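Local atomic coordinates of pullulanase (Bacillus acidopullulyticus, PDB entry 2WAN), a protein that hydrolyses alpha-1,6-glucosidic linkages in pullulan and, as a debranching glycoside hydrolase, at the branch points of starch-type polysaccharides. Residues 600-612 / 630-642. Sequence-based numbering, arbitrary orientation.
Sequences QKFVLDSVNYWVN and DTMAKISNELHAI. With ACT (acetate ion), chain O.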
# COMPACT_ATOMS: atom_id res chain seq x y z
N GLN A 600 6.46 -3.29 -11.96
CA GLN A 600 5.27 -4.05 -11.55
C GLN A 600 5.54 -5.56 -11.55
O GLN A 600 5.16 -6.27 -10.61
CB GLN A 600 4.08 -3.72 -12.46
CG GLN A 600 2.73 -4.34 -12.00
CD GLN A 600 1.66 -4.19 -13.07
OE1 GLN A 600 1.77 -4.79 -14.14
NE2 GLN A 600 0.65 -3.38 -12.79
N LYS A 601 6.18 -6.05 -12.61
CA LYS A 601 6.54 -7.48 -12.69
C LYS A 601 7.42 -7.91 -11.52
O LYS A 601 7.23 -9.01 -11.00
CB LYS A 601 7.22 -7.80 -14.03
CG LYS A 601 7.72 -9.26 -14.12
CD LYS A 601 8.36 -9.52 -15.47
CE LYS A 601 9.07 -10.89 -15.53
NZ LYS A 601 8.26 -12.00 -14.94
N PHE A 602 8.35 -7.05 -11.10
CA PHE A 602 9.20 -7.37 -9.97
C PHE A 602 8.36 -7.65 -8.71
O PHE A 602 8.63 -8.60 -7.97
CB PHE A 602 10.21 -6.24 -9.66
CG PHE A 602 11.00 -6.49 -8.40
CD1 PHE A 602 12.14 -7.29 -8.44
CD2 PHE A 602 10.56 -6.01 -7.15
CE1 PHE A 602 12.86 -7.58 -7.28
CE2 PHE A 602 11.28 -6.30 -5.99
CZ PHE A 602 12.42 -7.09 -6.07
N VAL A 603 7.36 -6.81 -8.48
CA VAL A 603 6.49 -6.99 -7.32
C VAL A 603 5.66 -8.26 -7.47
O VAL A 603 5.56 -9.06 -6.52
CB VAL A 603 5.59 -5.74 -7.09
CG1 VAL A 603 4.60 -5.98 -5.93
CG2 VAL A 603 6.47 -4.53 -6.79
N LEU A 604 5.04 -8.45 -8.63
CA LEU A 604 4.25 -9.65 -8.85
C LEU A 604 5.08 -10.92 -8.68
O LEU A 604 4.62 -11.88 -8.04
CB LEU A 604 3.60 -9.63 -10.24
CG LEU A 604 2.52 -8.56 -10.44
CD1 LEU A 604 2.29 -8.29 -11.94
CD2 LEU A 604 1.23 -9.00 -9.76
N ASP A 605 6.27 -10.95 -9.27
CA ASP A 605 7.14 -12.12 -9.12
C ASP A 605 7.48 -12.35 -7.64
O ASP A 605 7.49 -13.49 -7.17
CB ASP A 605 8.45 -11.95 -9.90
CG ASP A 605 8.26 -12.05 -11.41
OD1 ASP A 605 7.21 -12.52 -11.87
OD2 ASP A 605 9.19 -11.66 -12.12
N SER A 606 7.73 -11.26 -6.91
CA SER A 606 8.10 -11.37 -5.49
C SER A 606 6.98 -11.98 -4.64
O SER A 606 7.23 -12.91 -3.87
CB SER A 606 8.52 -10.02 -4.92
OG SER A 606 9.04 -10.20 -3.61
N VAL A 607 5.76 -11.47 -4.75
CA VAL A 607 4.68 -11.99 -3.90
C VAL A 607 4.37 -13.45 -4.29
O VAL A 607 4.08 -14.27 -3.43
CB VAL A 607 3.40 -11.10 -3.87
CG1 VAL A 607 3.68 -9.77 -3.17
CG2 VAL A 607 2.83 -10.87 -5.28
N ASN A 608 4.47 -13.77 -5.57
CA ASN A 608 4.31 -15.17 -5.98
C ASN A 608 5.36 -16.07 -5.34
O ASN A 608 5.04 -17.17 -4.90
CB ASN A 608 4.37 -15.33 -7.50
CG ASN A 608 3.01 -15.10 -8.15
OD1 ASN A 608 2.19 -16.01 -8.22
ND2 ASN A 608 2.78 -13.88 -8.61
N TYR A 609 6.60 -15.58 -5.29
CA TYR A 609 7.72 -16.33 -4.73
C TYR A 609 7.48 -16.58 -3.24
O TYR A 609 7.67 -17.72 -2.76
CB TYR A 609 9.06 -15.60 -4.94
CG TYR A 609 10.20 -16.21 -4.16
CD1 TYR A 609 10.73 -17.46 -4.53
CD2 TYR A 609 10.73 -15.57 -3.04
CE1 TYR A 609 11.79 -18.04 -3.81
CE2 TYR A 609 11.79 -16.14 -2.30
CZ TYR A 609 12.31 -17.38 -2.69
OH TYR A 609 13.33 -17.95 -1.97
N TRP A 610 7.09 -15.54 -2.50
CA TRP A 610 6.84 -15.72 -1.06
C TRP A 610 5.72 -16.73 -0.78
O TRP A 610 5.82 -17.57 0.13
CB TRP A 610 6.59 -14.37 -0.37
CG TRP A 610 7.89 -13.65 -0.14
CD1 TRP A 610 8.44 -12.68 -0.93
CD2 TRP A 610 8.84 -13.90 0.90
NE1 TRP A 610 9.65 -12.27 -0.43
CE2 TRP A 610 9.93 -13.01 0.70
CE3 TRP A 610 8.88 -14.78 2.00
CZ2 TRP A 610 11.05 -12.97 1.55
CZ3 TRP A 610 9.99 -14.74 2.87
CH2 TRP A 610 11.07 -13.83 2.63
N VAL A 611 4.64 -16.67 -1.55
CA VAL A 611 3.58 -17.67 -1.38
C VAL A 611 4.07 -19.07 -1.77
O VAL A 611 3.86 -20.04 -1.05
CB VAL A 611 2.33 -17.29 -2.21
CG1 VAL A 611 1.34 -18.48 -2.26
CG2 VAL A 611 1.67 -16.02 -1.58
N ASN A 612 4.71 -19.19 -2.93
CA ASN A 612 5.11 -20.51 -3.42
C ASN A 612 6.22 -21.16 -2.58
O ASN A 612 6.11 -22.34 -2.22
CB ASN A 612 5.52 -20.44 -4.89
CG ASN A 612 4.33 -20.24 -5.84
OD1 ASN A 612 3.21 -20.74 -5.61
ND2 ASN A 612 4.57 -19.52 -6.93
N ASP A 630 -4.44 -0.64 -10.56
CA ASP A 630 -4.15 -1.62 -11.59
C ASP A 630 -3.22 -2.70 -11.07
O ASP A 630 -3.44 -3.89 -11.30
CB ASP A 630 -3.57 -0.93 -12.83
CG ASP A 630 -4.62 -0.12 -13.59
OD1 ASP A 630 -5.82 -0.18 -13.23
OD2 ASP A 630 -4.25 0.57 -14.57
N THR A 631 -2.20 -2.27 -10.35
CA THR A 631 -1.24 -3.20 -9.73
C THR A 631 -1.89 -4.11 -8.68
O THR A 631 -1.66 -5.32 -8.68
CB THR A 631 -0.04 -2.43 -9.17
OG1 THR A 631 0.66 -1.80 -10.26
CG2 THR A 631 0.94 -3.36 -8.43
N MET A 632 -2.70 -3.53 -7.79
CA MET A 632 -3.36 -4.34 -6.75
C MET A 632 -4.35 -5.35 -7.33
O MET A 632 -4.51 -6.45 -6.82
CB MET A 632 -4.05 -3.46 -5.71
CG MET A 632 -3.12 -2.62 -4.83
SD MET A 632 -1.70 -3.52 -4.17
CE MET A 632 -2.44 -4.96 -3.44
N ALA A 633 -5.05 -4.94 -8.39
CA ALA A 633 -5.94 -5.85 -9.09
C ALA A 633 -5.14 -7.04 -9.62
O ALA A 633 -5.59 -8.18 -9.53
CB ALA A 633 -6.68 -5.11 -10.22
N LYS A 634 -3.96 -6.78 -10.18
CA LYS A 634 -3.14 -7.87 -10.74
C LYS A 634 -2.58 -8.78 -9.65
O LYS A 634 -2.54 -10.01 -9.82
CB LYS A 634 -2.02 -7.35 -11.62
CG LYS A 634 -2.47 -6.80 -12.95
CD LYS A 634 -1.26 -6.35 -13.76
CE LYS A 634 -1.64 -6.00 -15.18
NZ LYS A 634 -0.42 -5.54 -15.91
N ILE A 635 -2.11 -8.18 -8.56
CA ILE A 635 -1.65 -8.96 -7.41
C ILE A 635 -2.77 -9.88 -6.93
O ILE A 635 -2.57 -11.10 -6.77
CB ILE A 635 -1.15 -8.05 -6.26
CG1 ILE A 635 0.18 -7.39 -6.65
CG2 ILE A 635 -1.04 -8.84 -4.91
CD1 ILE A 635 0.65 -6.29 -5.70
N SER A 636 -3.95 -9.31 -6.70
CA SER A 636 -5.10 -10.08 -6.23
C SER A 636 -5.45 -11.21 -7.20
O SER A 636 -5.59 -12.37 -6.81
CB SER A 636 -6.30 -9.15 -6.00
OG SER A 636 -7.44 -9.90 -5.60
N ASN A 637 -5.56 -10.88 -8.49
CA ASN A 637 -5.90 -11.89 -9.49
C ASN A 637 -4.89 -13.04 -9.59
O ASN A 637 -5.27 -14.20 -9.66
CB ASN A 637 -6.14 -11.23 -10.86
CG ASN A 637 -7.41 -10.38 -10.89
OD1 ASN A 637 -8.24 -10.44 -9.98
ND2 ASN A 637 -7.56 -9.58 -11.93
N GLU A 638 -3.60 -12.71 -9.59
CA GLU A 638 -2.55 -13.74 -9.67
C GLU A 638 -2.54 -14.63 -8.44
O GLU A 638 -2.51 -15.86 -8.55
CB GLU A 638 -1.17 -13.12 -9.89
CG GLU A 638 -0.97 -12.55 -11.29
CD GLU A 638 0.48 -12.26 -11.63
OE1 GLU A 638 1.40 -12.63 -10.85
OE2 GLU A 638 0.69 -11.66 -12.70
N LEU A 639 -2.57 -14.00 -7.26
CA LEU A 639 -2.53 -14.80 -6.05
C LEU A 639 -3.81 -15.62 -5.82
O LEU A 639 -3.72 -16.76 -5.36
CB LEU A 639 -2.16 -13.96 -4.82
CG LEU A 639 -0.76 -13.33 -4.91
CD1 LEU A 639 -0.54 -12.48 -3.68
CD2 LEU A 639 0.36 -14.39 -5.08
N HIS A 640 -4.97 -15.06 -6.17
CA HIS A 640 -6.24 -15.81 -5.98
C HIS A 640 -6.36 -16.97 -6.97
O HIS A 640 -7.06 -17.94 -6.71
CB HIS A 640 -7.47 -14.89 -6.04
CG HIS A 640 -7.59 -13.96 -4.86
ND1 HIS A 640 -7.39 -14.36 -3.56
CD2 HIS A 640 -7.89 -12.64 -4.80
CE1 HIS A 640 -7.56 -13.33 -2.75
NE2 HIS A 640 -7.87 -12.27 -3.48
N ALA A 641 -5.67 -16.86 -8.10
CA ALA A 641 -5.57 -17.99 -9.03
C ALA A 641 -4.81 -19.18 -8.43
O ALA A 641 -5.10 -20.33 -8.75
CB ALA A 641 -4.95 -17.55 -10.37
N ILE A 642 -3.83 -18.89 -7.58
CA ILE A 642 -3.10 -19.93 -6.85
C ILE A 642 -4.00 -20.49 -5.75
O ILE A 642 -4.18 -21.70 -5.63
CB ILE A 642 -1.79 -19.36 -6.27
CG1 ILE A 642 -0.82 -19.02 -7.41
CG2 ILE A 642 -1.13 -20.34 -5.25
CD1 ILE A 642 0.23 -18.06 -7.01
C ACT O . -0.79 1.55 -11.06
O ACT O . -1.16 0.41 -10.68
OXT ACT O . -1.67 2.38 -11.38
CH3 ACT O . 0.64 1.94 -11.12
O HOH W 1 -1.26 -2.59 -14.91
O HOH W 2 4.53 -13.04 -11.25
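Gln600 joins the two helices through both ends of its amide. Its NE2 gives a nearly straight hydrogen bond to Thr631 OG1 (3.0 Å, N-H...O 172°), the hydroxyl lying in the amide plane, while OE1 accepts from Lys634 NZ at 2.9 Å. With CG anti to the backbone N and the chain extended, the amide reaches over to the neighbouring helix, where these two bonds fix its rotation. Thr631 in turn holds an acetate ion, probably from the crystallisation liquor, through N and OG1.

A second polar link is centred on Asn608. Its ND2 donates to Leu604 O one turn back (2.8 Å), from the face of that carbonyl opposite to Asn608 N, and also to Glu638 OE1 (2.9 Å). The latter bond is bent, at 132°, and amide and carboxylate planes are clearly turned against each other. A water bridges Glu638 OE1 to Asp605 OD1, and Lys601 forms a salt bridge with Asp605, which probably eases the proximity of the two acids.

Apolar packing fills the barrel-facing side of the interface, beneath the polar links. Leu604 CD2 rests 3.7 Å from Ile635 CG1, and Val607 CG2 meets Leu639 CD1 at 4.1 Å, the two side chains crossing at about a right angle.

The axes of the two segments approach to 10.2 Å and cross at -30°, their N-to-C directions broadly alike, as neighbouring outer helices of the alpha-amylase-type (beta/alpha)8 barrel. Strand 618-621 connects the helices in sequence and lies beneath them: Val611 and Leu639 touch Phe619, Ile635 touches Phe621, and Leu639 also reaches Leu648 on strand 647-650.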